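Long-range contacts in uncharacterized protein (Bacteroides ovatus CL02T12C04, PDB 6PTM), which probably hydrolyses carrageenan chains from their ends, as an exo-acting carrageenase of glycoside hydrolase family GH42: residues K390-I395 against F467-H472; K394-L399 against G422-S427; N398-N403 against I450-D455. One frame throughout, in Å; residues are numbered along the deposited sequence.

Contact 1 (K390-I395 against F467-H472)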
# COMPACT_ATOMS: atom_id res chain seq x y z
N LYS A 390 -4.80 7.44 16.58
CA LYS A 390 -3.81 6.84 15.67
C LYS A 390 -3.90 7.63 14.37
O LYS A 390 -5.02 7.88 13.90
CB LYS A 390 -4.08 5.35 15.55
CG LYS A 390 -4.07 4.55 16.85
CD LYS A 390 -3.62 3.14 16.52
CE LYS A 390 -4.04 2.00 17.42
NZ LYS A 390 -4.75 2.39 18.64
N THR A 391 -2.76 8.06 13.83
CA THR A 391 -2.72 8.83 12.59
C THR A 391 -2.06 7.99 11.50
O THR A 391 -1.20 7.13 11.79
CB THR A 391 -2.04 10.19 12.78
OG1 THR A 391 -0.64 9.99 13.06
CG2 THR A 391 -2.69 10.98 13.90
N HIS A 392 -2.41 8.36 10.28
CA HIS A 392 -1.76 7.89 9.05
C HIS A 392 -1.99 8.90 7.96
O HIS A 392 -2.79 9.83 8.12
CB HIS A 392 -2.28 6.48 8.69
CG HIS A 392 -3.76 6.37 8.67
ND1 HIS A 392 -4.49 6.42 7.50
CD2 HIS A 392 -4.63 6.17 9.67
CE1 HIS A 392 -5.77 6.28 7.78
NE2 HIS A 392 -5.89 6.11 9.13
N ILE A 393 -1.33 8.65 6.84
CA ILE A 393 -1.32 9.53 5.66
C ILE A 393 -1.56 8.67 4.42
O ILE A 393 -0.95 7.57 4.32
CB ILE A 393 0.03 10.28 5.64
CG1 ILE A 393 0.30 11.02 6.96
CG2 ILE A 393 0.13 11.22 4.45
CD1 ILE A 393 1.79 11.36 7.15
N LYS A 394 -2.40 9.14 3.50
CA LYS A 394 -2.65 8.38 2.23
C LYS A 394 -1.48 8.65 1.28
O LYS A 394 -1.61 9.42 0.30
CB LYS A 394 -4.01 8.74 1.64
CG LYS A 394 -4.33 7.96 0.37
CD LYS A 394 -5.52 8.46 -0.36
CE LYS A 394 -6.80 8.30 0.45
NZ LYS A 394 -8.00 8.69 -0.34
N ILE A 395 -0.34 8.05 1.60
CA ILE A 395 0.93 8.26 0.85
C ILE A 395 0.88 7.43 -0.43
O ILE A 395 0.53 6.25 -0.34
CB ILE A 395 2.14 7.88 1.70
CG1 ILE A 395 2.29 8.80 2.91
CG2 ILE A 395 3.38 7.86 0.83
CD1 ILE A 395 3.21 8.20 3.96
N PHE A 467 -3.22 0.24 6.49
CA PHE A 467 -4.55 0.66 5.99
C PHE A 467 -4.37 1.36 4.65
O PHE A 467 -3.84 2.46 4.62
CB PHE A 467 -5.23 1.57 7.01
CG PHE A 467 -6.67 1.90 6.71
CD1 PHE A 467 -7.40 1.23 5.74
CD2 PHE A 467 -7.31 2.90 7.42
CE1 PHE A 467 -8.72 1.55 5.49
CE2 PHE A 467 -8.64 3.19 7.19
CZ PHE A 467 -9.34 2.54 6.20
N ASN A 468 -4.71 0.66 3.57
CA ASN A 468 -4.78 1.23 2.20
C ASN A 468 -6.13 1.93 2.05
O ASN A 468 -7.13 1.23 1.94
CB ASN A 468 -4.54 0.17 1.13
CG ASN A 468 -4.40 0.79 -0.24
OD1 ASN A 468 -5.01 1.84 -0.52
ND2 ASN A 468 -3.67 0.09 -1.11
N THR A 469 -6.14 3.26 2.13
CA THR A 469 -7.34 4.12 2.29
C THR A 469 -7.91 4.47 0.92
O THR A 469 -8.98 5.07 0.87
CB THR A 469 -7.03 5.37 3.10
OG1 THR A 469 -5.79 5.96 2.66
CG2 THR A 469 -6.99 5.03 4.57
N GLU A 470 -7.22 4.10 -0.15
CA GLU A 470 -7.79 4.22 -1.51
C GLU A 470 -7.14 3.18 -2.39
O GLU A 470 -6.21 3.53 -3.14
CB GLU A 470 -7.60 5.64 -2.03
CG GLU A 470 -8.37 5.92 -3.30
CD GLU A 470 -8.08 7.29 -3.89
OE1 GLU A 470 -7.97 8.26 -3.10
OE2 GLU A 470 -7.88 7.37 -5.12
N GLY A 471 -7.60 1.94 -2.29
CA GLY A 471 -6.95 0.79 -2.94
C GLY A 471 -7.03 0.90 -4.45
O GLY A 471 -8.18 1.02 -4.99
N HIS A 472 -5.88 0.89 -5.12
CA HIS A 472 -5.79 1.02 -6.60
C HIS A 472 -5.22 -0.28 -7.16
O HIS A 472 -4.43 -0.24 -8.15
CB HIS A 472 -5.04 2.32 -6.97
CG HIS A 472 -5.91 3.53 -6.92
ND1 HIS A 472 -6.96 3.72 -7.83
CD2 HIS A 472 -5.91 4.60 -6.09
CE1 HIS A 472 -7.59 4.85 -7.52
NE2 HIS A 472 -6.96 5.40 -6.44
O HOH W 1 -4.10 6.10 4.84
O HOH W 2 -9.69 7.73 1.70
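His392 lays the CE1 corner of its imidazole against Phe467 and Thr469: CE1 is 3.7 Å from Phe467 CD2 and equally close to Thr469 CG2. The two rings meet obliquely, with planes at 55° and centroids 5.5 Å apart, while Thr469 CG2 sits over the centre of one phenyl face. A water in the imidazole plane joins His392 ND1 to Thr469 OG1, and NE2 bonds to the carbonyl of Leu286, which is likely to hold the ring's rotation. Two residues on, Lys394 starts with CG anti to its own backbone N (chi1 -178°), runs its methylenes past Thr469 OG1, which is 3.4 Å from Lys394 CG, then bends at chi3 to reach Glu470. There Lys394 NZ and Glu470 OE1 form a 2.8 Å salt bridge on the anti lone pair of OE1; Asn292 OD1 is another partner of the ammonium. Glu470 OE2 accepts from His472 NE2 on its anti side, 27° out of the carboxylate plane, though the bond's very short length is doubtful. The strands 391-394 and 466-471, with 421-423 between them, thus meet through side chains within the barrel. A different basic residue at each oxygen probably restrains the carboxylate's rotation.

Contact 2 (K394-L399 against G422-S427)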
# COMPACT_ATOMS: atom_id res chain seq x y z
N LYS A 394 -2.40 9.14 3.50
CA LYS A 394 -2.65 8.38 2.23
C LYS A 394 -1.48 8.65 1.28
O LYS A 394 -1.61 9.42 0.30
CB LYS A 394 -4.01 8.74 1.64
CG LYS A 394 -4.33 7.96 0.37
CD LYS A 394 -5.52 8.46 -0.36
CE LYS A 394 -6.80 8.30 0.45
NZ LYS A 394 -8.00 8.69 -0.34
N ILE A 395 -0.34 8.05 1.60
CA ILE A 395 0.93 8.26 0.85
C ILE A 395 0.88 7.43 -0.43
O ILE A 395 0.53 6.25 -0.34
CB ILE A 395 2.14 7.88 1.70
CG1 ILE A 395 2.29 8.80 2.91
CG2 ILE A 395 3.38 7.86 0.83
CD1 ILE A 395 3.21 8.20 3.96
N MET A 396 1.26 8.03 -1.55
CA MET A 396 1.42 7.27 -2.82
C MET A 396 2.73 6.50 -2.73
O MET A 396 3.78 7.11 -2.74
CB MET A 396 1.47 8.23 -4.01
CG MET A 396 0.16 8.95 -4.24
SD MET A 396 0.43 10.48 -5.15
CE MET A 396 1.41 9.91 -6.56
N PRO A 397 2.77 5.16 -2.65
CA PRO A 397 4.04 4.46 -2.45
C PRO A 397 5.08 4.71 -3.54
O PRO A 397 6.24 4.54 -3.25
CB PRO A 397 3.64 3.00 -2.45
CG PRO A 397 2.22 3.03 -1.95
CD PRO A 397 1.62 4.25 -2.60
N ASN A 398 4.67 5.04 -4.77
CA ASN A 398 5.60 5.27 -5.91
C ASN A 398 6.45 6.54 -5.63
O ASN A 398 7.50 6.66 -6.26
CB ASN A 398 4.92 5.22 -7.30
CG ASN A 398 3.93 6.32 -7.64
OD1 ASN A 398 3.66 7.22 -6.85
ND2 ASN A 398 3.45 6.33 -8.87
N LEU A 399 6.09 7.40 -4.67
CA LEU A 399 6.97 8.53 -4.29
C LEU A 399 8.22 8.01 -3.56
O LEU A 399 9.17 8.76 -3.45
CB LEU A 399 6.20 9.56 -3.47
CG LEU A 399 5.08 10.30 -4.19
CD1 LEU A 399 4.41 11.30 -3.28
CD2 LEU A 399 5.62 11.00 -5.43
N GLY A 422 -0.29 4.13 6.58
CA GLY A 422 -1.19 4.60 5.52
C GLY A 422 -0.51 4.52 4.17
O GLY A 422 0.75 4.70 4.11
N ASN A 423 -1.32 4.29 3.13
CA ASN A 423 -0.92 4.39 1.71
C ASN A 423 -2.17 4.24 0.84
O ASN A 423 -3.20 3.89 1.36
CB ASN A 423 0.09 3.33 1.31
CG ASN A 423 -0.39 1.92 1.57
OD1 ASN A 423 -1.10 1.34 0.75
ND2 ASN A 423 -0.04 1.35 2.69
N ASP A 424 -2.02 4.45 -0.47
CA ASP A 424 -3.03 4.08 -1.50
C ASP A 424 -2.27 3.38 -2.62
O ASP A 424 -2.29 3.85 -3.77
CB ASP A 424 -3.92 5.27 -1.86
CG ASP A 424 -3.28 6.32 -2.74
OD1 ASP A 424 -2.07 6.52 -2.63
OD2 ASP A 424 -4.02 6.95 -3.51
N ALA A 425 -1.59 2.30 -2.26
CA ALA A 425 -0.82 1.45 -3.20
C ALA A 425 -1.70 1.13 -4.39
O ALA A 425 -2.89 0.78 -4.16
CB ALA A 425 -0.33 0.18 -2.56
N SER A 426 -1.10 1.28 -5.58
CA SER A 426 -1.62 0.85 -6.91
C SER A 426 -0.87 -0.41 -7.36
O SER A 426 0.33 -0.57 -7.00
CB SER A 426 -1.42 1.89 -7.98
OG SER A 426 -2.13 3.07 -7.68
N SER A 427 -1.55 -1.22 -8.17
CA SER A 427 -0.94 -2.34 -8.93
C SER A 427 -1.46 -2.27 -10.38
O SER A 427 -1.02 -1.41 -11.14
CB SER A 427 -1.21 -3.66 -8.24
OG SER A 427 -2.61 -3.88 -8.07
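The carbonyl oxygen of Ile395 is met by two groups from 422-427. Asp424 N donates to Ile395 O at 3.1 Å with an angle of 148°, approaching from above the carbonyl plane, and the CA-H of Asn423 makes a bent, weak contact with the same oxygen, its CA also 3.1 Å from Ile395 O. The two probably steady the chain as it leaves strand 391-394. On the other segment Asn423 OD1 closes an Asx turn by taking the N-H of Ala425 at 3.2 Å, nearly straight (166°) and on an in-plane lone pair; Tyr454 OH is the closer partner of OD1. Asp424 places CG between its backbone N and carbonyl carbon (chi1 75°), which brings the carboxylate up beside residues 394-396. Its CB lies 3.5 Å from Lys394 CG, the two side chains crossing at about a right angle, and OD1 is 3.7 Å from Met396 CG; OD2 lies close to Glu293 OE2, a like charge. The lysine ammonium turns elsewhere, to Glu470 and Asn292, leaving NZ 5.4 Å from Asp424 OD2. With an alanine in place of Asp424, a gap would probably open beside Met396 CG and the ammonium would lose a nearby acidic group. Further along, Pro397 CG rests 3.6 Å from Ala425 CA. Around this seam, helix 411-417 packs on Ile395, helix 448-460 brings Glu449 and Ala453 against Pro397, and strand 466-471 pairs through Thr469 with Asn423's backbone, where two barrel strands give way to their loops.

Contact 3 (N398-N403 against I450-D455). With EDO (1,2-ethanediol), chain D.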
# COMPACT_ATOMS: atom_id res chain seq x y z
N ASN A 398 4.67 5.04 -4.77
CA ASN A 398 5.60 5.27 -5.91
C ASN A 398 6.45 6.54 -5.63
O ASN A 398 7.50 6.66 -6.26
CB ASN A 398 4.92 5.22 -7.30
CG ASN A 398 3.93 6.32 -7.64
OD1 ASN A 398 3.66 7.22 -6.85
ND2 ASN A 398 3.45 6.33 -8.87
N LEU A 399 6.09 7.40 -4.67
CA LEU A 399 6.97 8.53 -4.29
C LEU A 399 8.22 8.01 -3.56
O LEU A 399 9.17 8.76 -3.45
CB LEU A 399 6.20 9.56 -3.47
CG LEU A 399 5.08 10.30 -4.19
CD1 LEU A 399 4.41 11.30 -3.28
CD2 LEU A 399 5.62 11.00 -5.43
N TRP A 400 8.24 6.75 -3.14
CA TRP A 400 9.46 6.02 -2.72
C TRP A 400 9.88 4.95 -3.74
O TRP A 400 11.09 4.85 -3.97
CB TRP A 400 9.26 5.37 -1.36
CG TRP A 400 10.46 4.61 -0.90
CD1 TRP A 400 11.52 5.09 -0.19
CD2 TRP A 400 10.70 3.21 -1.08
NE1 TRP A 400 12.41 4.08 0.06
CE2 TRP A 400 11.94 2.92 -0.48
CE3 TRP A 400 10.01 2.18 -1.72
CZ2 TRP A 400 12.51 1.65 -0.51
CZ3 TRP A 400 10.54 0.91 -1.71
CH2 TRP A 400 11.78 0.66 -1.13
N SER A 401 8.95 4.16 -4.30
CA SER A 401 9.35 2.99 -5.14
C SER A 401 9.83 3.48 -6.52
O SER A 401 10.60 2.74 -7.14
CB SER A 401 8.24 1.95 -5.24
OG SER A 401 7.03 2.50 -5.74
N ASP A 402 9.40 4.65 -7.00
CA ASP A 402 9.94 5.28 -8.24
C ASP A 402 11.09 6.24 -7.85
O ASP A 402 11.43 6.33 -6.66
CB ASP A 402 8.85 5.93 -9.09
CG ASP A 402 7.96 4.94 -9.85
OD1 ASP A 402 8.33 3.76 -9.96
OD2 ASP A 402 6.89 5.36 -10.30
N ASN A 403 11.70 6.89 -8.85
CA ASN A 403 13.03 7.54 -8.71
C ASN A 403 12.95 8.95 -8.11
O ASN A 403 13.99 9.40 -7.59
CB ASN A 403 13.76 7.56 -10.04
CG ASN A 403 14.15 6.17 -10.49
OD1 ASN A 403 14.73 5.41 -9.72
ND2 ASN A 403 13.78 5.78 -11.69
N ILE A 450 3.01 -3.08 -3.86
CA ILE A 450 2.46 -4.02 -2.84
C ILE A 450 3.51 -5.03 -2.35
O ILE A 450 3.27 -5.67 -1.32
CB ILE A 450 1.19 -4.72 -3.33
CG1 ILE A 450 1.40 -5.54 -4.60
CG2 ILE A 450 0.05 -3.72 -3.48
CD1 ILE A 450 0.19 -6.41 -4.94
N CYS A 451 4.61 -5.25 -3.09
CA CYS A 451 5.73 -6.11 -2.63
C CYS A 451 6.85 -5.24 -2.03
O CYS A 451 7.01 -5.21 -0.81
CB CYS A 451 6.23 -7.02 -3.73
SG CYS A 451 5.01 -8.28 -4.21
N MET A 452 7.54 -4.46 -2.84
CA MET A 452 8.78 -3.77 -2.40
C MET A 452 8.46 -2.58 -1.49
O MET A 452 9.08 -2.52 -0.45
CB MET A 452 9.64 -3.29 -3.56
CG MET A 452 11.01 -2.92 -3.09
SD MET A 452 12.12 -2.53 -4.45
CE MET A 452 11.54 -0.90 -4.92
N ALA A 453 7.51 -1.71 -1.82
CA ALA A 453 7.19 -0.55 -0.93
C ALA A 453 6.59 -1.04 0.41
O ALA A 453 6.97 -0.50 1.47
CB ALA A 453 6.29 0.43 -1.62
N TYR A 454 5.67 -2.01 0.39
CA TYR A 454 5.11 -2.65 1.62
C TYR A 454 6.27 -3.19 2.47
O TYR A 454 6.29 -2.99 3.72
CB TYR A 454 4.02 -3.66 1.20
CG TYR A 454 2.68 -3.02 0.90
CD1 TYR A 454 2.55 -1.65 0.68
CD2 TYR A 454 1.53 -3.78 0.83
CE1 TYR A 454 1.32 -1.07 0.42
CE2 TYR A 454 0.29 -3.22 0.56
CZ TYR A 454 0.18 -1.86 0.38
OH TYR A 454 -1.05 -1.31 0.17
N ASP A 455 7.22 -3.88 1.83
CA ASP A 455 8.38 -4.48 2.54
C ASP A 455 9.23 -3.38 3.18
O ASP A 455 9.76 -3.59 4.30
CB ASP A 455 9.17 -5.43 1.63
CG ASP A 455 8.44 -6.74 1.36
OD1 ASP A 455 7.40 -6.97 2.04
OD2 ASP A 455 8.88 -7.50 0.44
C1 EDO D . 11.94 1.25 -10.39
O1 EDO D . 10.95 1.04 -9.38
C2 EDO D . 11.95 2.63 -10.87
O2 EDO D . 10.65 3.12 -11.11
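Trp400 makes the close part of this contact, pushing the six-membered end of its indole into helix 448-460, whereas Ser401 touches residues 450-455 only loosely. Trp400 CZ3 lies 3.7 Å from Ala453 CA and 3.8 Å from Met452 CE, both oblique to the ring. With its CG opposite the backbone N (chi1 179°), the tryptophan extends toward the helix, and Met452 crosses it at about a right angle, bending at chi3 (75°) to bring the methyl onto CZ3 and CH2. Phe456 of the same helix stacks on the indole, and Phe599, edge-to-face with it, extends this apolar cluster toward the parallel sheet containing strand 597-600. Packing slackens at Ser401, whose CB is 4.4 Å from Ala453 CB. Beyond it the chain leaves helical geometry at the exposed Asp402, where a 1,2-ethanediol, probably from the crystallisation liquor, is bound: its O1 donates to Ser401 O at 2.8 Å and its O2 to Asp402 OD1 at 2.7 Å. Polar groups are thus served on the outer side, while between the segments the closest contacts are carbon to carbon, consistent with packing of helices 398-401 and 448-460 held here mainly by shape and dispersion.

Strand 391-394 leads through a short loop into helix 398-401, and all three contacts start from this stretch. Contact 2 closes the shortest loop, returning through helix 411-417 to strand 421-423 and its exit. Contact 3 spans further, to helix 448-460; its touching residues start inside the loop of contact 2 and end beyond it, so these two cross. Contact 1 closes the longest loop at strand 466-471, with contact 3 nested inside it. Contacts 1 and 2 share Lys394 and Ile395; contacts 2 and 3 share Asn398 and Leu399. Tyr454 OH, bonded to both Asn423 and Asn468, links the three. Together they join three successive strands of what is consistent with the (beta/alpha)8 barrel of GH42 to the intervening helices.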